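Local coordinates for protein fructose-bisphosphate aldolase (Plasmodium falciparum, PDB 4TR9) that is a fructose-bisphosphate aldolase of the second aldolase-independent naming, class one, with a TIM-barrel fold, and binds 38D, at residues I112-N120 against S129-R139; A148-I159 against R189-L199. All coordinates share one frame; numbering follows the deposited sequence. Where two conformers were deposited one is given.

Strand 109-113 of the parallel barrel sheet runs out into contact 1, where residues 112-120 meet 129-139, close a short two-stranded hairpin and take in the start of helix 136-146. That helix leads to strand 150-157, the first half of contact 2, which closes later through helix 168-187 onto strand 191-198. The two contacts therefore follow in series and neither nests nor crosses, with centres about 11 Å apart. They meet because strands 109-113 and 150-157 are neighbours: Ile112 N lies 3.0 Å from Phe150 O, and Ile112 O 3.0 Å from Lys152 N, both probable hydrogen bonds. Hairpin and barrel also touch where Thr130 packs on Thr155.

Contact 1: residues I112-N120 against S129-R139; sequences IKVDKGLVN and STQGLDGLAER
Lys116 lays its aliphatic chain along Gly132, CG and CD each 3.7 Å from Gly132 CA, and carries CE over one face of the Arg139 guanidinium, 3.4 Å from NH2. With the chain extended beyond CG, NZ reaches Asp134 O at 3.2 Å, in the carbonyl plane and on a lone pair. Arg139 NH2 also donates to that oxygen, so two cationic groups share one acceptor; Asp134 OD2 of the second subunit forms a salt bridge with Lys116 NZ, which probably offsets their repulsion. Arg139 NH1 binds Gly132 O near the guanidinium plane and reaches Val114 O only weakly.

Beyond this cluster the segments form an antiparallel beta hairpin. Val119 and Ser129 are a hydrogen-bonded pair, joined by Val119 N to Ser129 O and Ser129 N to Val119 O, both 2.6 Å; Leu118 and Thr130 are the adjoining non-hydrogen-bonded pair. On the Leu118 face, CD2 leans on Thr130 OG1, whose polar partner is Arg154 O. On the other face, Val119 CG2 packs against the Gln131 amide in the conformer given; Gln131 OE1 accepts from Gly135 N of the second subunit. Asp115, with CG between backbone N and carbonyl carbon (chi1 70°), turns OD1 to Gly117 N in an Asx turn, using the anti lone pair. Its OD2 takes Lys113 NZ on the syn lone pair in a 2.5 Å salt bridge.

Contact 2: residues A148-I159 against R189-L199; sequences ARFAKWRTVLVI and RLVPIVEPEIL. With 38D (N'-[(E)-(2,4-dichlorophenyl)methylidene]-3,4-dihydroxybenzohydrazide), chain K.
Arg154 and Glu197 meet obliquely, their guanidinium and carboxylate planes 64° apart. Their salt bridge rests on one oxygen: NE donates to Glu197 OE1 at 2.7 Å, nearly along the C-O axis, while NH1 adds a weak bond to the same atom. In the arginine, CG lies anti to the backbone N (chi1 174°) and the chain runs extended on to NE, which carries its aliphatic part past Glu195, whose OE2 lies 3.4 Å from Arg154 CG. That oxygen sits at the guanidinium edge, in plane, but only as a long ion pair; Val156 CG2 lies over one face, offset toward the rim.

Lys152 bends at chi2 and chi3, bringing CD to 3.4 Å from Glu195 OE1, with NZ 3.6 Å from OE1 in a long salt bridge. Asp40 is a further salt-bridge partner of NZ. On the same face of the sheet, Ile193 CD1 approaches the Phe150 ring obliquely, 3.6 Å from CD1.

These residues project from strands 150-157 and 191-198, neighbouring parallel strands of the TIM barrel joined through helix 168-187 in a beta-alpha-beta crossover. Their segment axes approach to 4.6 Å at 25°, and backbone bonds such as Thr155 N to Glu195 O hold the register. Further along, a water accepts from Ile159 N and donates to Leu199 O.

The dihydroxyphenyl end of 38D lies against this charged row: O07 comes close to Lys152 NZ, though the detail is doubtful, and O03 donates weakly to Glu195 OE2. Lys152 and Arg154 on one strand thus face Glu195 and Glu197 on the next, a salt-bridge network that gives the pocket a strongly polar wall.

Contact 1: residues I112-N120 against S129-R139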
loop_
_atom_site.group_PDB
_atom_site.type_symbol
_atom_site.label_atom_id
_atom_site.label_comp_id
_atom_site.label_asym_id
_atom_site.label_seq_id
_atom_site.Cartn_x
_atom_site.Cartn_y
_atom_site.Cartn_z
ATOM N N ILE A 112 -19.928 -17.767 17.669
ATOM C CA ILE A 112 -19.965 -16.659 18.615
ATOM C C ILE A 112 -19.615 -15.315 17.972
ATOM O O ILE A 112 -18.654 -15.198 17.211
ATOM C CB ILE A 112 -19.014 -16.925 19.808
ATOM C CG1 ILE A 112 -19.041 -15.758 20.798
ATOM C CG2 ILE A 112 -17.597 -17.210 19.326
ATOM C CD1 ILE A 112 -20.389 -15.537 21.447
ATOM N N LYS A 113 -20.427 -14.307 18.274
ATOM C CA LYS A 113 -20.158 -12.938 17.859
ATOM C C LYS A 113 -19.127 -12.315 18.794
ATOM O O LYS A 113 -19.336 -12.260 20.005
ATOM C CB LYS A 113 -21.453 -12.124 17.860
ATOM C CG LYS A 113 -21.277 -10.642 17.604
ATOM C CD LYS A 113 -22.583 -9.905 17.857
ATOM C CE LYS A 113 -22.463 -8.427 17.538
ATOM N NZ LYS A 113 -22.229 -8.204 16.087
ATOM N N VAL A 114 -18.013 -11.850 18.236
ATOM C CA VAL A 114 -16.909 -11.364 19.058
ATOM C C VAL A 114 -16.660 -9.863 18.919
ATOM O O VAL A 114 -15.792 -9.311 19.595
ATOM C CB VAL A 114 -15.596 -12.105 18.725
ATOM C CG1 VAL A 114 -15.796 -13.608 18.838
ATOM C CG2 VAL A 114 -15.111 -11.730 17.335
ATOM N N ASP A 115 -17.418 -9.202 18.050
ATOM C CA ASP A 115 -17.235 -7.769 17.841
ATOM C C ASP A 115 -17.951 -6.960 18.922
ATOM O O ASP A 115 -18.963 -7.401 19.468
ATOM C CB ASP A 115 -17.719 -7.355 16.445
ATOM C CG ASP A 115 -19.221 -7.429 16.295
ATOM O OD1 ASP A 115 -19.905 -6.446 16.652
ATOM O OD2 ASP A 115 -19.719 -8.463 15.804
ATOM N N LYS A 116 -17.417 -5.781 19.230
ATOM C CA LYS A 116 -17.968 -4.940 20.290
ATOM C C LYS A 116 -18.764 -3.756 19.747
ATOM O O LYS A 116 -18.911 -2.739 20.425
ATOM C CB LYS A 116 -16.849 -4.420 21.198
ATOM C CG LYS A 116 -16.098 -5.494 21.967
ATOM C CD LYS A 116 -15.003 -4.872 22.823
ATOM C CE LYS A 116 -14.183 -5.931 23.541
ATOM N NZ LYS A 116 -13.070 -5.329 24.327
ATOM N N GLY A 117 -19.271 -3.885 18.526
ATOM C CA GLY A 117 -20.078 -2.834 17.932
ATOM C C GLY A 117 -19.282 -1.878 17.065
ATOM O O GLY A 117 -18.096 -2.092 16.814
ATOM N N LEU A 118 -19.937 -0.812 16.612
ATOM C CA LEU A 118 -19.324 0.129 15.680
ATOM C C LEU A 118 -19.001 1.474 16.324
ATOM O O LEU A 118 -19.681 1.914 17.251
ATOM C CB LEU A 118 -20.240 0.347 14.475
ATOM C CG LEU A 118 -20.628 -0.894 13.670
ATOM C CD1 LEU A 118 -21.586 -0.518 12.553
ATOM C CD2 LEU A 118 -19.391 -1.581 13.114
ATOM N N VAL A 119 -17.956 2.121 15.816
ATOM C CA VAL A 119 -17.553 3.448 16.272
ATOM C C VAL A 119 -17.142 4.301 15.073
ATOM O O VAL A 119 -16.435 3.827 14.183
ATOM C CB VAL A 119 -16.386 3.374 17.288
ATOM C CG1 VAL A 119 -15.791 4.752 17.532
ATOM C CG2 VAL A 119 -16.854 2.758 18.597
ATOM N N ASN A 120 -17.599 5.551 15.048
ATOM C CA ASN A 120 -17.258 6.478 13.972
ATOM C C ASN A 120 -15.756 6.668 13.806
ATOM O O ASN A 120 -15.019 6.751 14.787
ATOM C CB ASN A 120 -17.914 7.839 14.215
ATOM C CG ASN A 120 -19.399 7.833 13.923
ATOM O OD1 ASN A 120 -19.858 7.167 12.997
ATOM N ND2 ASN A 120 -20.161 8.581 14.715
ATOM N N SER A 129 -16.267 2.062 12.252
ATOM C CA SER A 129 -15.175 1.128 12.502
ATOM C C SER A 129 -15.581 0.182 13.629
ATOM O O SER A 129 -16.289 0.582 14.553
ATOM C CB SER A 129 -13.888 1.871 12.858
ATOM O OG SER A 129 -12.864 0.970 13.237
ATOM N N THR A 130 -15.136 -1.069 13.557
ATOM C CA THR A 130 -15.557 -2.073 14.530
ATOM C C THR A 130 -14.508 -2.303 15.618
ATOM O O THR A 130 -13.321 -2.450 15.329
ATOM C CB THR A 130 -15.866 -3.416 13.845
ATOM O OG1 THR A 130 -16.365 -3.179 12.523
ATOM C CG2 THR A 130 -16.904 -4.186 14.638
ATOM N N GLN A 131 -14.960 -2.337 16.869
ATOM C CA GLN A 131 -14.068 -2.561 18.000
ATOM C C GLN A 131 -14.208 -3.979 18.546
ATOM O O GLN A 131 -15.249 -4.614 18.383
ATOM C CB GLN A 131 -14.344 -1.544 19.108
ATOM C CG GLN A 131 -14.013 -0.111 18.729
ATOM C CD GLN A 131 -14.202 0.854 19.881
ATOM O OE1 GLN A 131 -15.051 0.645 20.748
ATOM N NE2 GLN A 131 -13.406 1.915 19.900
ATOM N N GLY A 132 -13.155 -4.475 19.187
ATOM C CA GLY A 132 -13.187 -5.804 19.771
ATOM C C GLY A 132 -11.864 -6.545 19.751
ATOM O O GLY A 132 -11.814 -7.742 20.039
ATOM N N LEU A 133 -10.788 -5.841 19.416
ATOM C CA LEU A 133 -9.470 -6.461 19.345
ATOM C C LEU A 133 -8.844 -6.635 20.726
ATOM O O LEU A 133 -8.083 -7.574 20.954
ATOM C CB LEU A 133 -8.539 -5.639 18.450
ATOM C CG LEU A 133 -8.826 -5.693 16.949
ATOM C CD1 LEU A 133 -7.855 -4.809 16.183
ATOM C CD2 LEU A 133 -8.755 -7.128 16.450
ATOM N N ASP A 134 -9.171 -5.729 21.643
ATOM C CA ASP A 134 -8.607 -5.770 22.990
ATOM C C ASP A 134 -9.142 -6.956 23.785
ATOM O O ASP A 134 -10.332 -7.027 24.092
ATOM C CB ASP A 134 -8.900 -4.465 23.734
ATOM C CG ASP A 134 -8.335 -3.251 23.026
ATOM O OD1 ASP A 134 -7.424 -3.417 22.186
ATOM O OD2 ASP A 134 -8.797 -2.127 23.310
ATOM N N GLY A 135 -8.252 -7.886 24.116
ATOM C CA GLY A 135 -8.622 -9.061 24.882
ATOM C C GLY A 135 -9.374 -10.091 24.062
ATOM O O GLY A 135 -10.033 -10.972 24.613
ATOM N N LEU A 136 -9.272 -9.983 22.740
ATOM C CA LEU A 136 -9.960 -10.901 21.839
ATOM C C LEU A 136 -9.424 -12.322 21.974
ATOM O O LEU A 136 -10.193 -13.283 22.000
ATOM C CB LEU A 136 -9.834 -10.429 20.389
ATOM C CG LEU A 136 -10.463 -11.333 19.326
ATOM C CD1 LEU A 136 -11.948 -11.524 19.590
ATOM C CD2 LEU A 136 -10.233 -10.774 17.931
ATOM N N ALA A 137 -8.104 -12.448 22.062
ATOM C CA ALA A 137 -7.460 -13.752 22.182
ATOM C C ALA A 137 -7.879 -14.462 23.466
ATOM O O ALA A 137 -8.003 -15.687 23.497
ATOM C CB ALA A 137 -5.947 -13.601 22.129
ATOM N N GLU A 138 -8.096 -13.685 24.521
ATOM C CA GLU A 138 -8.515 -14.236 25.802
ATOM C C GLU A 138 -9.958 -14.727 25.737
ATOM O O GLU A 138 -10.301 -15.752 26.326
ATOM C CB GLU A 138 -8.358 -13.197 26.916
ATOM C CG GLU A 138 -6.921 -12.985 27.379
ATOM C CD GLU A 138 -6.043 -12.347 26.317
ATOM O OE1 GLU A 138 -6.568 -11.566 25.496
ATOM O OE2 GLU A 138 -4.826 -12.632 26.301
ATOM N N ARG A 139 -10.798 -13.992 25.015
ATOM C CA ARG A 139 -12.200 -14.367 24.869
ATOM C C ARG A 139 -12.351 -15.582 23.960
ATOM O O ARG A 139 -13.238 -16.409 24.164
ATOM C CB ARG A 139 -13.020 -13.195 24.324
ATOM C CG ARG A 139 -13.049 -11.986 25.242
ATOM C CD ARG A 139 -14.142 -11.008 24.840
ATOM N NE ARG A 139 -14.014 -10.574 23.453
ATOM C CZ ARG A 139 -13.260 -9.554 23.057
ATOM N NH1 ARG A 139 -13.204 -9.227 21.773
ATOM N NH2 ARG A 139 -12.557 -8.862 23.943
#

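Contact 2: residues A148-I159 against R189-L199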
loop_
_atom_site.group_PDB
_atom_site.type_symbol
_atom_site.label_atom_id
_atom_site.label_comp_id
_atom_site.label_asym_id
_atom_site.label_seq_id
_atom_site.Cartn_x
_atom_site.Cartn_y
_atom_site.Cartn_z
ATOM N N ALA A 148 -17.807 -23.036 21.383
ATOM C CA ALA A 148 -17.737 -22.325 20.110
ATOM C C ALA A 148 -16.598 -22.855 19.245
ATOM O O ALA A 148 -15.521 -23.177 19.749
ATOM C CB ALA A 148 -17.574 -20.831 20.345
ATOM N N ARG A 149 -16.841 -22.945 17.941
ATOM C CA ARG A 149 -15.838 -23.450 17.012
ATOM C C ARG A 149 -15.600 -22.485 15.855
ATOM O O ARG A 149 -14.697 -22.691 15.041
ATOM C CB ARG A 149 -16.248 -24.824 16.479
ATOM C CG ARG A 149 -16.143 -25.938 17.509
ATOM C CD ARG A 149 -14.708 -26.097 17.985
ATOM N NE ARG A 149 -14.577 -27.113 19.026
ATOM C CZ ARG A 149 -14.623 -26.858 20.330
ATOM N NH1 ARG A 149 -14.492 -27.846 21.205
ATOM N NH2 ARG A 149 -14.800 -25.617 20.761
ATOM N N PHE A 150 -16.412 -21.436 15.779
ATOM C CA PHE A 150 -16.186 -20.378 14.801
ATOM C C PHE A 150 -16.708 -19.041 15.320
ATOM O O PHE A 150 -17.614 -18.999 16.151
ATOM C CB PHE A 150 -16.826 -20.733 13.450
ATOM C CG PHE A 150 -18.332 -20.703 13.445
ATOM C CD1 PHE A 150 -19.016 -19.570 13.033
ATOM C CD2 PHE A 150 -19.064 -21.820 13.818
ATOM C CE1 PHE A 150 -20.399 -19.542 13.012
ATOM C CE2 PHE A 150 -20.449 -21.799 13.797
ATOM C CZ PHE A 150 -21.116 -20.658 13.393
ATOM N N ALA A 151 -16.122 -17.949 14.835
ATOM C CA ALA A 151 -16.467 -16.618 15.324
ATOM C C ALA A 151 -16.952 -15.704 14.205
ATOM O O ALA A 151 -16.847 -16.041 13.025
ATOM C CB ALA A 151 -15.272 -15.995 16.031
ATOM N N LYS A 152 -17.482 -14.544 14.582
ATOM C CA LYS A 152 -17.993 -13.583 13.611
ATOM C C LYS A 152 -17.635 -12.149 14.006
ATOM O O LYS A 152 -17.497 -11.836 15.187
ATOM C CB LYS A 152 -19.507 -13.727 13.464
ATOM C CG LYS A 152 -20.042 -13.262 12.121
ATOM C CD LYS A 152 -21.351 -12.523 12.288
ATOM C CE LYS A 152 -21.163 -11.310 13.178
ATOM N NZ LYS A 152 -22.421 -10.544 13.348
ATOM N N TRP A 153 -17.501 -11.285 13.004
ATOM C CA TRP A 153 -17.037 -9.914 13.201
ATOM C C TRP A 153 -17.597 -9.040 12.087
ATOM O O TRP A 153 -17.148 -9.115 10.944
ATOM C CB TRP A 153 -15.505 -9.885 13.224
ATOM C CG TRP A 153 -14.828 -8.534 13.292
ATOM C CD1 TRP A 153 -14.846 -7.554 12.340
ATOM C CD2 TRP A 153 -13.972 -8.056 14.339
ATOM N NE1 TRP A 153 -14.083 -6.486 12.744
ATOM C CE2 TRP A 153 -13.533 -6.769 13.966
ATOM C CE3 TRP A 153 -13.548 -8.583 15.564
ATOM C CZ2 TRP A 153 -12.688 -6.003 14.770
ATOM C CZ3 TRP A 153 -12.707 -7.823 16.361
ATOM C CH2 TRP A 153 -12.286 -6.547 15.961
ATOM N N ARG A 154 -18.586 -8.217 12.421
ATOM C CA ARG A 154 -19.306 -7.440 11.416
ATOM C C ARG A 154 -18.761 -6.025 11.245
ATOM O O ARG A 154 -18.671 -5.260 12.203
ATOM C CB ARG A 154 -20.792 -7.375 11.770
ATOM C CG ARG A 154 -21.614 -6.476 10.859
ATOM C CD ARG A 154 -23.091 -6.559 11.204
ATOM N NE ARG A 154 -23.906 -5.665 10.388
ATOM C CZ ARG A 154 -24.306 -4.457 10.773
ATOM N NH1 ARG A 154 -25.047 -3.712 9.965
ATOM N NH2 ARG A 154 -23.963 -3.992 11.967
ATOM N N THR A 155 -18.405 -5.686 10.010
ATOM C CA THR A 155 -17.982 -4.334 9.671
ATOM C C THR A 155 -18.951 -3.746 8.651
ATOM O O THR A 155 -19.554 -4.480 7.868
ATOM C CB THR A 155 -16.549 -4.306 9.110
ATOM O OG1 THR A 155 -15.748 -5.281 9.788
ATOM C CG2 THR A 155 -15.931 -2.929 9.298
ATOM N N VAL A 156 -19.103 -2.427 8.661
ATOM C CA VAL A 156 -20.100 -1.775 7.820
ATOM C C VAL A 156 -19.504 -0.693 6.923
ATOM O O VAL A 156 -18.786 0.191 7.391
ATOM C CB VAL A 156 -21.220 -1.153 8.681
ATOM C CG1 VAL A 156 -22.128 -0.278 7.834
ATOM C CG2 VAL A 156 -22.019 -2.243 9.377
ATOM N N LEU A 157 -19.805 -0.777 5.631
ATOM C CA LEU A 157 -19.418 0.256 4.676
ATOM C C LEU A 157 -20.657 0.865 4.025
ATOM O O LEU A 157 -21.678 0.197 3.867
ATOM C CB LEU A 157 -18.484 -0.306 3.601
ATOM C CG LEU A 157 -17.148 -0.900 4.053
ATOM C CD1 LEU A 157 -17.278 -2.390 4.343
ATOM C CD2 LEU A 157 -16.070 -0.643 3.011
ATOM N N VAL A 158 -20.559 2.134 3.648
ATOM C CA VAL A 158 -21.684 2.847 3.055
ATOM C C VAL A 158 -21.357 3.287 1.631
ATOM O O VAL A 158 -20.266 3.789 1.370
ATOM C CB VAL A 158 -22.071 4.083 3.897
ATOM C CG1 VAL A 158 -23.194 4.864 3.233
ATOM C CG2 VAL A 158 -22.466 3.663 5.304
ATOM N N ILE A 159 -22.296 3.085 0.712
ATOM C CA ILE A 159 -22.133 3.572 -0.653
ATOM C C ILE A 159 -22.818 4.921 -0.831
ATOM O O ILE A 159 -24.045 5.024 -0.776
ATOM C CB ILE A 159 -22.691 2.583 -1.693
ATOM C CG1 ILE A 159 -21.832 1.322 -1.745
ATOM C CG2 ILE A 159 -22.734 3.229 -3.070
ATOM C CD1 ILE A 159 -22.266 0.331 -2.806
ATOM N N ARG A 189 -7.824 -21.428 17.521
ATOM C CA ARG A 189 -8.666 -22.530 17.058
ATOM C C ARG A 189 -10.125 -22.134 16.818
ATOM O O ARG A 189 -11.042 -22.865 17.193
ATOM C CB ARG A 189 -8.605 -23.689 18.059
ATOM C CG ARG A 189 -7.205 -24.243 18.275
ATOM C CD ARG A 189 -7.173 -25.257 19.411
ATOM N NE ARG A 189 -7.449 -24.638 20.705
ATOM C CZ ARG A 189 -7.505 -25.302 21.854
ATOM N NH1 ARG A 189 -7.761 -24.656 22.984
ATOM N NH2 ARG A 189 -7.305 -26.614 21.877
ATOM N N LEU A 190 -10.334 -20.983 16.188
ATOM C CA LEU A 190 -11.677 -20.546 15.815
ATOM C C LEU A 190 -11.721 -20.094 14.360
ATOM O O LEU A 190 -10.879 -19.311 13.921
ATOM C CB LEU A 190 -12.158 -19.413 16.724
ATOM C CG LEU A 190 -12.488 -19.749 18.178
ATOM C CD1 LEU A 190 -13.023 -18.520 18.897
ATOM C CD2 LEU A 190 -13.487 -20.893 18.259
ATOM N N VAL A 191 -12.704 -20.591 13.615
ATOM C CA VAL A 191 -12.881 -20.197 12.222
ATOM C C VAL A 191 -13.502 -18.808 12.130
ATOM O O VAL A 191 -14.627 -18.594 12.579
ATOM C CB VAL A 191 -13.762 -21.201 11.453
ATOM C CG1 VAL A 191 -14.113 -20.656 10.077
ATOM C CG2 VAL A 191 -13.058 -22.543 11.339
ATOM N N PRO A 192 -12.765 -17.854 11.550
ATOM C CA PRO A 192 -13.260 -16.480 11.453
ATOM C C PRO A 192 -14.207 -16.265 10.276
ATOM O O PRO A 192 -13.876 -16.608 9.140
ATOM C CB PRO A 192 -11.980 -15.666 11.271
ATOM C CG PRO A 192 -11.053 -16.594 10.563
ATOM C CD PRO A 192 -11.388 -17.985 11.040
ATOM N N ILE A 193 -15.381 -15.709 10.554
ATOM C CA ILE A 193 -16.290 -15.297 9.495
ATOM C C ILE A 193 -16.079 -13.816 9.201
ATOM O O ILE A 193 -16.482 -12.952 9.981
ATOM C CB ILE A 193 -17.761 -15.556 9.862
ATOM C CG1 ILE A 193 -18.012 -17.057 10.018
ATOM C CG2 ILE A 193 -18.683 -14.983 8.800
ATOM C CD1 ILE A 193 -19.468 -17.412 10.218
ATOM N N VAL A 194 -15.427 -13.534 8.079
ATOM C CA VAL A 194 -15.126 -12.163 7.690
ATOM C C VAL A 194 -16.344 -11.502 7.057
ATOM O O VAL A 194 -16.803 -11.917 5.994
ATOM C CB VAL A 194 -13.942 -12.110 6.709
ATOM C CG1 VAL A 194 -13.651 -10.675 6.304
ATOM C CG2 VAL A 194 -12.715 -12.758 7.330
ATOM N N GLU A 195 -16.865 -10.471 7.716
ATOM C CA GLU A 195 -18.072 -9.805 7.243
ATOM C C GLU A 195 -17.837 -8.326 6.940
ATOM O O GLU A 195 -17.981 -7.476 7.819
ATOM C CB GLU A 195 -19.198 -9.953 8.271
ATOM C CG GLU A 195 -20.529 -9.358 7.830
ATOM C CD GLU A 195 -21.602 -9.477 8.893
ATOM O OE1 GLU A 195 -21.358 -10.158 9.912
ATOM O OE2 GLU A 195 -22.690 -8.888 8.714
ATOM N N PRO A 196 -17.455 -8.020 5.692
ATOM C CA PRO A 196 -17.374 -6.637 5.217
ATOM C C PRO A 196 -18.686 -6.196 4.572
ATOM O O PRO A 196 -18.746 -6.020 3.356
ATOM C CB PRO A 196 -16.246 -6.694 4.188
ATOM C CG PRO A 196 -16.363 -8.071 3.614
ATOM C CD PRO A 196 -16.887 -8.967 4.716
ATOM N N GLU A 197 -19.726 -6.025 5.383
ATOM C CA GLU A 197 -21.047 -5.706 4.859
ATOM C C GLU A 197 -21.118 -4.310 4.255
ATOM O O GLU A 197 -20.834 -3.315 4.922
ATOM C CB GLU A 197 -22.111 -5.838 5.949
ATOM C CG GLU A 197 -23.512 -5.481 5.467
ATOM C CD GLU A 197 -24.545 -5.524 6.573
ATOM O OE1 GLU A 197 -24.168 -5.799 7.732
ATOM O OE2 GLU A 197 -25.735 -5.279 6.283
ATOM N N ILE A 198 -21.501 -4.251 2.984
ATOM C CA ILE A 198 -21.775 -2.985 2.323
ATOM C C ILE A 198 -23.280 -2.741 2.298
ATOM O O ILE A 198 -24.030 -3.511 1.698
ATOM C CB ILE A 198 -21.223 -2.961 0.890
ATOM C CG1 ILE A 198 -19.705 -3.146 0.899
ATOM C CG2 ILE A 198 -21.594 -1.662 0.204
ATOM C CD1 ILE A 198 -19.082 -3.121 -0.475
ATOM N N LEU A 199 -23.714 -1.671 2.958
ATOM C CA LEU A 199 -25.135 -1.347 3.046
ATOM C C LEU A 199 -25.738 -1.052 1.677
ATOM O O LEU A 199 -25.106 -0.418 0.832
ATOM C CB LEU A 199 -25.350 -0.150 3.974
ATOM C CG LEU A 199 -24.937 -0.345 5.433
ATOM C CD1 LEU A 199 -25.279 0.887 6.256
ATOM C CD2 LEU A 199 -25.600 -1.584 6.012
HETATM N N12 38D K . -27.023 -4.205 14.865
HETATM C C13 38D K . -27.942 -3.637 13.919
HETATM C C15 38D K . -28.192 -1.729 15.507
HETATM C C17 38D K . -28.726 0.489 14.777
HETATM C C20 38D K . -28.510 -1.266 13.160
HETATM C C01 38D K . -25.859 -7.877 12.915
HETATM C C02 38D K . -25.542 -9.056 12.239
HETATM O O03 38D K . -25.360 -9.070 10.840
HETATM C C04 38D K . -25.406 -10.238 12.954
HETATM C C05 38D K . -25.580 -10.245 14.326
HETATM C C06 38D K . -25.893 -9.077 14.999
HETATM O O07 38D K . -25.087 -11.446 12.293
HETATM C C08 38D K . -26.024 -7.899 14.295
HETATM C C09 38D K . -26.382 -6.629 15.074
HETATM O O10 38D K . -26.439 -6.658 16.298
HETATM N N11 38D K . -26.657 -5.437 14.320
HETATM C C14 38D K . -28.220 -2.163 14.195
HETATM C C16 38D K . -28.443 -0.398 15.803
HETATM CL CL1 38D K . -29.037 2.154 15.177
HETATM C C19 38D K . -28.761 0.067 13.459
HETATM CL CL2 38D K . -28.559 -1.777 11.494
HETATM O O HOH W 1 -24.884 2.141 1.111
#